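Local coordinates for GTP-binding protein (Pyrococcus horikoshii, PDB 1WXQ) that probably binds GTP and may hydrolyse nucleotides, as an archaeal member of the Obg-like GTPases whose exact cellular role is unknown, at residues 138-150 and 198-211. Numbering follows the deposited sequence.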
ATOM      1  N   ILE A 138     -12.531  11.743  -1.525  1.00 32.13           N
ATOM      2  CA  ILE A 138     -12.026  11.145  -0.288  1.00 31.43           C
ATOM      3  C   ILE A 138     -11.814  12.238   0.746  1.00 30.91           C
ATOM      4  O   ILE A 138     -12.087  12.055   1.929  1.00 30.56           O
ATOM      5  CB  ILE A 138     -10.714  10.373  -0.556  1.00 32.55           C
ATOM      6  CG1 ILE A 138     -11.029   9.170  -1.453  1.00 32.36           C
ATOM      7  CG2 ILE A 138     -10.072   9.954   0.743  1.00 31.88           C
ATOM      8  CD1 ILE A 138      -9.835   8.563  -2.170  1.00 29.86           C
ATOM      9  N   ASP A 139     -11.352  13.387   0.276  1.00 29.12           N
ATOM     10  CA  ASP A 139     -11.126  14.533   1.137  1.00 28.73           C
ATOM     11  C   ASP A 139     -12.399  15.023   1.792  1.00 27.39           C
ATOM     12  O   ASP A 139     -12.428  15.230   2.996  1.00 28.94           O
ATOM     13  CB  ASP A 139     -10.496  15.667   0.343  1.00 28.54           C
ATOM     14  CG  ASP A 139      -8.993  15.558   0.290  1.00 32.00           C
ATOM     15  OD1 ASP A 139      -8.473  14.446   0.555  1.00 37.50           O
ATOM     16  OD2 ASP A 139      -8.332  16.578  -0.015  1.00 33.74           O
ATOM     17  N   TYR A 140     -13.459  15.207   1.015  1.00 25.38           N
ATOM     18  CA  TYR A 140     -14.696  15.690   1.602  1.00 24.96           C
ATOM     19  C   TYR A 140     -15.398  14.634   2.436  1.00 25.67           C
ATOM     20  O   TYR A 140     -16.084  14.954   3.407  1.00 24.31           O
ATOM     21  CB  TYR A 140     -15.613  16.248   0.515  1.00 25.44           C
ATOM     22  CG  TYR A 140     -15.134  17.607   0.093  1.00 24.34           C
ATOM     23  CD1 TYR A 140     -13.919  17.756  -0.576  1.00 19.36           C
ATOM     24  CD2 TYR A 140     -15.826  18.761   0.468  1.00 24.09           C
ATOM     25  CE1 TYR A 140     -13.403  19.015  -0.856  1.00 26.27           C
ATOM     26  CE2 TYR A 140     -15.313  20.027   0.194  1.00 22.61           C
ATOM     27  CZ  TYR A 140     -14.108  20.151  -0.463  1.00 27.34           C
ATOM     28  OH  TYR A 140     -13.599  21.410  -0.719  1.00 21.58           O
ATOM     29  N   TRP A 141     -15.199  13.368   2.087  1.00 26.58           N
ATOM     30  CA  TRP A 141     -15.811  12.267   2.843  1.00 29.13           C
ATOM     31  C   TRP A 141     -15.359  12.290   4.338  1.00 29.52           C
ATOM     32  O   TRP A 141     -16.196  12.222   5.238  1.00 30.98           O
ATOM     33  CB  TRP A 141     -15.482  10.961   2.135  1.00 29.21           C
ATOM     34  CG  TRP A 141     -15.626   9.742   3.000  1.00 31.38           C
ATOM     35  CD1 TRP A 141     -16.730   9.350   3.702  1.00 23.53           C
ATOM     36  CD2 TRP A 141     -14.614   8.750   3.256  1.00 31.73           C
ATOM     37  NE1 TRP A 141     -16.470   8.177   4.382  1.00 27.57           N
ATOM     38  CE2 TRP A 141     -15.184   7.786   4.125  1.00 29.04           C
ATOM     39  CE3 TRP A 141     -13.284   8.582   2.831  1.00 35.16           C
ATOM     40  CZ2 TRP A 141     -14.471   6.671   4.580  1.00 30.22           C
ATOM     41  CZ3 TRP A 141     -12.569   7.466   3.287  1.00 42.97           C
ATOM     42  CH2 TRP A 141     -13.169   6.527   4.153  1.00 34.38           C
ATOM     43  N   ILE A 142     -14.029  12.346   4.540  1.00 30.56           N
ATOM     44  CA  ILE A 142     -13.352  12.512   5.821  1.00 31.20           C
ATOM     45  C   ILE A 142     -13.763  13.818   6.502  1.00 27.85           C
ATOM     46  O   ILE A 142     -14.034  13.879   7.693  1.00 28.24           O
ATOM     47  CB  ILE A 142     -11.844  12.507   5.569  1.00 32.11           C
ATOM     48  CG1 ILE A 142     -11.468  11.360   4.629  1.00 37.49           C
ATOM     49  CG2 ILE A 142     -11.093  12.293   6.897  1.00 32.40           C
ATOM     50  CD1 ILE A 142     -10.002  10.948   4.773  1.00 26.42           C
ATOM     51  N   TYR A 143     -13.760  14.899   5.701  1.00 25.32           N
ATOM     52  CA  TYR A 143     -14.152  16.195   6.239  1.00 24.12           C
ATOM     53  C   TYR A 143     -15.591  16.172   6.760  1.00 24.44           C
ATOM     54  O   TYR A 143     -15.912  16.735   7.798  1.00 24.32           O
ATOM     55  CB  TYR A 143     -14.014  17.231   5.122  1.00 22.12           C
ATOM     56  CG  TYR A 143     -14.834  18.433   5.434  1.00 18.86           C
ATOM     57  CD1 TYR A 143     -14.385  19.354   6.375  1.00 12.73           C
ATOM     58  CD2 TYR A 143     -16.015  18.682   4.734  1.00 17.88           C
ATOM     59  CE1 TYR A 143     -15.097  20.522   6.601  1.00 14.96           C
ATOM     60  CE2 TYR A 143     -16.733  19.845   4.967  1.00 14.33           C
ATOM     61  CZ  TYR A 143     -16.279  20.761   5.898  1.00 18.95           C
ATOM     62  OH  TYR A 143     -16.970  21.940   6.112  1.00 16.73           O
ATOM     63  N   GLY A 144     -16.526  15.569   6.040  1.00 24.53           N
ATOM     64  CA  GLY A 144     -17.897  15.580   6.484  1.00 23.87           C
ATOM     65  C   GLY A 144     -18.040  14.843   7.804  1.00 23.76           C
ATOM     66  O   GLY A 144     -18.828  15.246   8.652  1.00 23.62           O
ATOM     67  N   ILE A 145     -17.280  13.764   7.992  1.00 23.28           N
ATOM     68  CA  ILE A 145     -17.382  13.016   9.234  1.00 24.69           C
ATOM     69  C   ILE A 145     -16.954  13.871  10.426  1.00 24.19           C
ATOM     70  O   ILE A 145     -17.547  13.778  11.492  1.00 23.48           O
ATOM     71  CB  ILE A 145     -16.559  11.729   9.181  1.00 25.33           C
ATOM     72  CG1 ILE A 145     -17.138  10.803   8.112  1.00 27.28           C
ATOM     73  CG2 ILE A 145     -16.588  11.037  10.535  1.00 26.23           C
ATOM     74  CD1 ILE A 145     -16.416   9.459   7.998  1.00 36.59           C
ATOM     75  N   LEU A 146     -15.947  14.717  10.231  1.00 24.12           N
ATOM     76  CA  LEU A 146     -15.462  15.614  11.282  1.00 21.87           C
ATOM     77  C   LEU A 146     -16.375  16.827  11.469  1.00 22.24           C
ATOM     78  O   LEU A 146     -16.771  17.159  12.581  1.00 21.94           O
ATOM     79  CB  LEU A 146     -14.063  16.122  10.926  1.00 22.01           C
ATOM     80  CG  LEU A 146     -12.953  15.074  10.891  1.00 26.39           C
ATOM     81  CD1 LEU A 146     -11.783  15.591  10.094  1.00 22.49           C
ATOM     82  CD2 LEU A 146     -12.539  14.718  12.322  1.00 26.30           C
ATOM     83  N   SER A 147     -16.686  17.482  10.354  1.00 21.48           N
ATOM     84  CA  SER A 147     -17.502  18.690  10.315  1.00 21.29           C
ATOM     85  C   SER A 147     -18.922  18.495  10.848  1.00 20.61           C
ATOM     86  O   SER A 147     -19.386  19.251  11.706  1.00 20.30           O
ATOM     87  CB  SER A 147     -17.530  19.204   8.873  1.00 20.92           C
ATOM     88  OG  SER A 147     -17.690  20.603   8.840  1.00 23.37           O
ATOM     89  N   LYS A 148     -19.620  17.492  10.331  1.00 19.85           N
ATOM     90  CA  LYS A 148     -20.974  17.190  10.800  1.00 22.06           C
ATOM     91  C   LYS A 148     -20.955  16.879  12.298  1.00 22.44           C
ATOM     92  O   LYS A 148     -20.310  15.923  12.742  1.00 23.57           O
ATOM     93  CB  LYS A 148     -21.554  15.972  10.064  1.00 18.20           C
ATOM     94  CG  LYS A 148     -21.833  16.195   8.604  1.00 17.81           C
ATOM     95  CD  LYS A 148     -22.272  14.923   7.903  1.00 20.06           C
ATOM     96  CE  LYS A 148     -22.027  15.049   6.410  1.00 21.89           C
ATOM     97  NZ  LYS A 148     -22.489  13.857   5.662  1.00 25.37           N
ATOM     98  N   GLY A 149     -21.677  17.676  13.073  1.00 24.10           N
ATOM     99  CA  GLY A 149     -21.727  17.441  14.501  1.00 25.14           C
ATOM    100  C   GLY A 149     -20.692  18.280  15.215  1.00 27.08           C
ATOM    101  O   GLY A 149     -20.795  18.533  16.404  1.00 29.43           O
ATOM    102  N   TRP A 150     -19.678  18.723  14.487  1.00 29.60           N
ATOM    103  CA  TRP A 150     -18.364  19.134  14.996  1.00 34.20           C
ATOM    104  C   TRP A 150     -18.458  20.181  16.120  1.00 38.08           C
ATOM    105  O   TRP A 150     -17.475  20.535  16.758  1.00 41.69           O
ATOM    106  CB  TRP A 150     -17.556  19.701  13.828  1.00 34.16           C
ATOM    107  CG  TRP A 150     -16.273  20.249  14.324  1.00 33.71           C
ATOM    108  CD1 TRP A 150     -15.997  21.596  14.647  1.00 34.33           C
ATOM    109  CD2 TRP A 150     -15.088  19.491  14.670  1.00 29.15           C
ATOM    110  NE1 TRP A 150     -14.756  21.761  15.175  1.00 28.85           N
ATOM    111  CE2 TRP A 150     -14.144  20.408  15.196  1.00 26.96           C
ATOM    112  CE3 TRP A 150     -14.755  18.142  14.582  1.00 22.81           C
ATOM    113  CZ2 TRP A 150     -12.908  19.957  15.627  1.00 26.25           C
ATOM    114  CZ3 TRP A 150     -13.519  17.691  15.013  1.00 25.63           C
ATOM    115  CH2 TRP A 150     -12.588  18.607  15.536  1.00 26.80           C
ATOM    116  N   TRP A 198     -11.066  25.460  16.317  1.00 25.21           N
ATOM    117  CA  TRP A 198     -10.934  24.986  14.935  1.00 26.11           C
ATOM    118  C   TRP A 198     -11.975  25.590  13.995  1.00 25.11           C
ATOM    119  O   TRP A 198     -13.166  25.623  14.326  1.00 26.25           O
ATOM    120  CB  TRP A 198     -11.068  23.455  14.876  1.00 26.07           C
ATOM    121  CG  TRP A 198      -9.850  22.702  15.358  1.00 29.73           C
ATOM    122  CD1 TRP A 198      -9.047  23.033  16.417  1.00 19.57           C
ATOM    123  CD2 TRP A 198      -9.321  21.477  14.823  1.00 27.29           C
ATOM    124  NE1 TRP A 198      -8.060  22.096  16.573  1.00 26.27           N
ATOM    125  CE2 TRP A 198      -8.201  21.128  15.613  1.00 28.21           C
ATOM    126  CE3 TRP A 198      -9.686  20.638  13.759  1.00 31.24           C
ATOM    127  CZ2 TRP A 198      -7.440  19.971  15.371  1.00 27.69           C
ATOM    128  CZ3 TRP A 198      -8.932  19.491  13.518  1.00 26.46           C
ATOM    129  CH2 TRP A 198      -7.822  19.171  14.323  1.00 27.40           C
ATOM    130  N   SER A 199     -11.523  26.047  12.823  1.00 22.99           N
ATOM    131  CA  SER A 199     -12.410  26.624  11.818  1.00 20.77           C
ATOM    132  C   SER A 199     -12.688  25.593  10.716  1.00 21.35           C
ATOM    133  O   SER A 199     -12.072  24.538  10.685  1.00 20.33           O
ATOM    134  CB  SER A 199     -11.786  27.874  11.194  1.00 20.60           C
ATOM    135  OG  SER A 199     -10.827  27.548  10.195  1.00 19.78           O
ATOM    136  N   GLN A 200     -13.624  25.896   9.819  1.00 19.29           N
ATOM    137  CA  GLN A 200     -13.943  24.974   8.734  1.00 17.69           C
ATOM    138  C   GLN A 200     -12.716  24.775   7.872  1.00 18.04           C
ATOM    139  O   GLN A 200     -12.453  23.673   7.409  1.00 15.69           O
ATOM    140  CB  GLN A 200     -15.100  25.511   7.893  1.00 17.56           C
ATOM    141  CG  GLN A 200     -16.399  25.466   8.640  1.00 17.12           C
ATOM    142  CD  GLN A 200     -16.744  24.061   9.104  1.00 19.53           C
ATOM    143  OE1 GLN A 200     -16.366  23.079   8.463  1.00 18.72           O
ATOM    144  NE2 GLN A 200     -17.453  23.958  10.228  1.00 16.40           N
ATOM    145  N   ASP A 201     -11.962  25.850   7.673  1.00 21.15           N
ATOM    146  CA  ASP A 201     -10.748  25.783   6.876  1.00 21.98           C
ATOM    147  C   ASP A 201      -9.801  24.802   7.512  1.00 21.50           C
ATOM    148  O   ASP A 201      -9.114  24.052   6.806  1.00 22.64           O
ATOM    149  CB  ASP A 201     -10.083  27.152   6.780  1.00 23.44           C
ATOM    150  CG  ASP A 201     -10.825  28.088   5.846  1.00 24.62           C
ATOM    151  OD1 ASP A 201     -10.643  27.993   4.602  1.00 25.93           O
ATOM    152  OD2 ASP A 201     -11.607  28.911   6.364  1.00 36.71           O
ATOM    153  N   ASP A 202      -9.766  24.812   8.843  1.00 20.40           N
ATOM    154  CA  ASP A 202      -8.907  23.899   9.598  1.00 20.66           C
ATOM    155  C   ASP A 202      -9.354  22.460   9.380  1.00 19.87           C
ATOM    156  O   ASP A 202      -8.545  21.562   9.194  1.00 17.33           O
ATOM    157  CB  ASP A 202      -8.973  24.211  11.097  1.00 21.46           C
ATOM    158  CG  ASP A 202      -8.575  25.639  11.412  1.00 21.20           C
ATOM    159  OD1 ASP A 202      -7.590  26.116  10.833  1.00 21.06           O
ATOM    160  OD2 ASP A 202      -9.242  26.283  12.250  1.00 31.57           O
ATOM    161  N   LEU A 203     -10.658  22.251   9.394  1.00 19.46           N
ATOM    162  CA  LEU A 203     -11.196  20.927   9.209  1.00 21.40           C
ATOM    163  C   LEU A 203     -10.896  20.317   7.837  1.00 22.52           C
ATOM    164  O   LEU A 203     -10.383  19.193   7.742  1.00 21.10           O
ATOM    165  CB  LEU A 203     -12.690  20.955   9.478  1.00 23.49           C
ATOM    166  CG  LEU A 203     -13.054  21.001  10.959  1.00 26.13           C
ATOM    167  CD1 LEU A 203     -14.541  21.295  11.147  1.00 30.00           C
ATOM    168  CD2 LEU A 203     -12.690  19.669  11.570  1.00 29.32           C
ATOM    169  N   LEU A 204     -11.204  21.051   6.775  1.00 21.73           N
ATOM    170  CA  LEU A 204     -10.955  20.548   5.427  1.00 20.43           C
ATOM    171  C   LEU A 204      -9.443  20.302   5.246  1.00 22.28           C
ATOM    172  O   LEU A 204      -9.013  19.254   4.728  1.00 22.45           O
ATOM    173  CB  LEU A 204     -11.468  21.557   4.400  1.00 20.00           C
ATOM    174  CG  LEU A 204     -11.180  21.215   2.950  1.00 22.47           C
ATOM    175  CD1 LEU A 204     -11.623  19.805   2.675  1.00 26.76           C
ATOM    176  CD2 LEU A 204     -11.916  22.197   2.036  1.00 27.35           C
ATOM    177  N   ALA A 205      -8.644  21.263   5.697  1.00 20.56           N
ATOM    178  CA  ALA A 205      -7.195  21.141   5.588  1.00 19.80           C
ATOM    179  C   ALA A 205      -6.722  19.941   6.400  1.00 19.98           C
ATOM    180  O   ALA A 205      -5.843  19.193   5.976  1.00 20.67           O
ATOM    181  CB  ALA A 205      -6.519  22.405   6.098  1.00 15.84           C
ATOM    182  N   PHE A 206      -7.300  19.765   7.582  1.00 23.02           N
ATOM    183  CA  PHE A 206      -6.914  18.640   8.415  1.00 23.64           C
ATOM    184  C   PHE A 206      -7.366  17.354   7.739  1.00 24.95           C
ATOM    185  O   PHE A 206      -6.655  16.360   7.770  1.00 26.77           O
ATOM    186  CB  PHE A 206      -7.523  18.753   9.811  1.00 22.70           C
ATOM    187  CG  PHE A 206      -7.364  17.508  10.637  1.00 25.90           C
ATOM    188  CD1 PHE A 206      -8.390  16.572  10.707  1.00 28.43           C
ATOM    189  CD2 PHE A 206      -6.179  17.250  11.312  1.00 27.89           C
ATOM    190  CE1 PHE A 206      -8.237  15.391  11.439  1.00 36.28           C
ATOM    191  CE2 PHE A 206      -6.013  16.078  12.046  1.00 28.94           C
ATOM    192  CZ  PHE A 206      -7.047  15.143  12.111  1.00 33.24           C
ATOM    193  N   ALA A 207      -8.542  17.384   7.119  1.00 24.83           N
ATOM    194  CA  ALA A 207      -9.054  16.205   6.426  1.00 25.73           C
ATOM    195  C   ALA A 207      -8.101  15.782   5.308  1.00 26.66           C
ATOM    196  O   ALA A 207      -7.746  14.612   5.199  1.00 25.80           O
ATOM    197  CB  ALA A 207     -10.456  16.484   5.843  1.00 25.29           C
ATOM    198  N   SER A 208      -7.691  16.743   4.486  1.00 28.28           N
ATOM    199  CA  SER A 208      -6.794  16.465   3.376  1.00 30.00           C
ATOM    200  C   SER A 208      -5.486  15.867   3.885  1.00 29.14           C
ATOM    201  O   SER A 208      -4.956  14.924   3.295  1.00 28.29           O
ATOM    202  CB  SER A 208      -6.508  17.752   2.574  1.00 30.20           C
ATOM    203  OG  SER A 208      -7.667  18.199   1.864  1.00 31.12           O
ATOM    204  N   GLU A 209      -4.979  16.402   4.988  1.00 26.90           N
ATOM    205  CA  GLU A 209      -3.737  15.903   5.532  1.00 27.77           C
ATOM    206  C   GLU A 209      -3.886  14.460   5.990  1.00 27.42           C
ATOM    207  O   GLU A 209      -2.940  13.680   5.914  1.00 29.35           O
ATOM    208  CB  GLU A 209      -3.274  16.779   6.691  1.00 25.87           C
ATOM    209  CG  GLU A 209      -1.893  16.405   7.218  1.00 35.43           C
ATOM    210  CD  GLU A 209      -0.874  16.132   6.114  1.00 39.20           C
ATOM    211  OE1 GLU A 209      -0.781  16.932   5.152  1.00 39.71           O
ATOM    212  OE2 GLU A 209      -0.159  15.113   6.226  1.00 34.86           O
ATOM    213  N   ILE A 210      -5.075  14.100   6.456  1.00 26.93           N
ATOM    214  CA  ILE A 210      -5.333  12.743   6.924  1.00 26.47           C
ATOM    215  C   ILE A 210      -5.373  11.783   5.753  1.00 27.79           C
ATOM    216  O   ILE A 210      -4.834  10.677   5.830  1.00 24.05           O
ATOM    217  CB  ILE A 210      -6.666  12.669   7.699  1.00 27.53           C
ATOM    218  CG1 ILE A 210      -6.498  13.316   9.073  1.00 23.32           C
ATOM    219  CG2 ILE A 210      -7.101  11.242   7.865  1.00 25.05           C
ATOM    220  CD1 ILE A 210      -5.426  12.636   9.910  1.00 29.01           C
ATOM    221  N   ARG A 211      -6.007  12.219   4.663  1.00 29.57           N
ATOM    222  CA  ARG A 211      -6.120  11.409   3.463  1.00 30.70           C
ATOM    223  C   ARG A 211      -4.730  11.079   2.947  1.00 29.92           C
ATOM    224  O   ARG A 211      -4.416   9.925   2.688  1.00 28.40           O
ATOM    225  CB  ARG A 211      -6.910  12.164   2.383  1.00 30.52           C
ATOM    226  CG  ARG A 211      -7.042  11.423   1.059  1.00 35.27           C
ATOM    227  CD  ARG A 211      -5.937  11.794   0.080  1.00 36.51           C
ATOM    228  NE  ARG A 211      -5.979  13.221  -0.225  1.00 44.96           N
ATOM    229  CZ  ARG A 211      -5.165  13.849  -1.073  1.00 51.05           C
ATOM    230  NH1 ARG A 211      -4.228  13.181  -1.728  1.00 55.34           N
ATOM    231  NH2 ARG A 211      -5.286  15.157  -1.258  1.00 54.26           N
TER
HETATM  232  O   HOH W   1     -19.545  22.387  11.829  1.00 43.64           O
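Tyr143 lodges as a knob among Gln200, Leu203, Leu204 and Ala207. Its CG lies anti to the backbone N (chi1 160°), which lays the ring along helix 200-211; Leu203 CB meets the ring edge, 3.8 Å from Tyr143 CE1. At the far end Gln200 OE1 accepts two hydrogen bonds, from Tyr143 OH at 2.7 Å and from Ser147 OG at 2.8 Å. The tyrosine hydroxyl comes from above the carbonyl plane, the serine hydroxyl is only slightly tilted from it, and the ring stands nearly perpendicular to the amide.

The opposite end is polar too. Arg211 NE donates to Asp139 OD1 (2.9 Å, 155°) on the carboxylate's syn side, somewhat out of its plane, in a salt bridge, while Ser208 OG reaches Asp139 OD2 at 2.6 Å from above that plane. Glu135 pairs with Arg211 NH1, a second anchor for the guanidinium.

Beyond Tyr143, Leu203 CD2 sits over the six-membered ring of Trp150, 3.8 Å from its centroid, a CH-pi contact. Leu146 CD1 lies 3.6 Å from Phe206 CD1, at that ring's edge, and helix 164-171 also touches Leu146.

The axes of 138-147 and 200-211 approach to 8.3 Å, N-to-C directions 126° apart; with Tyr143 as single knob, this is helix-helix packing within the OBG-type G region.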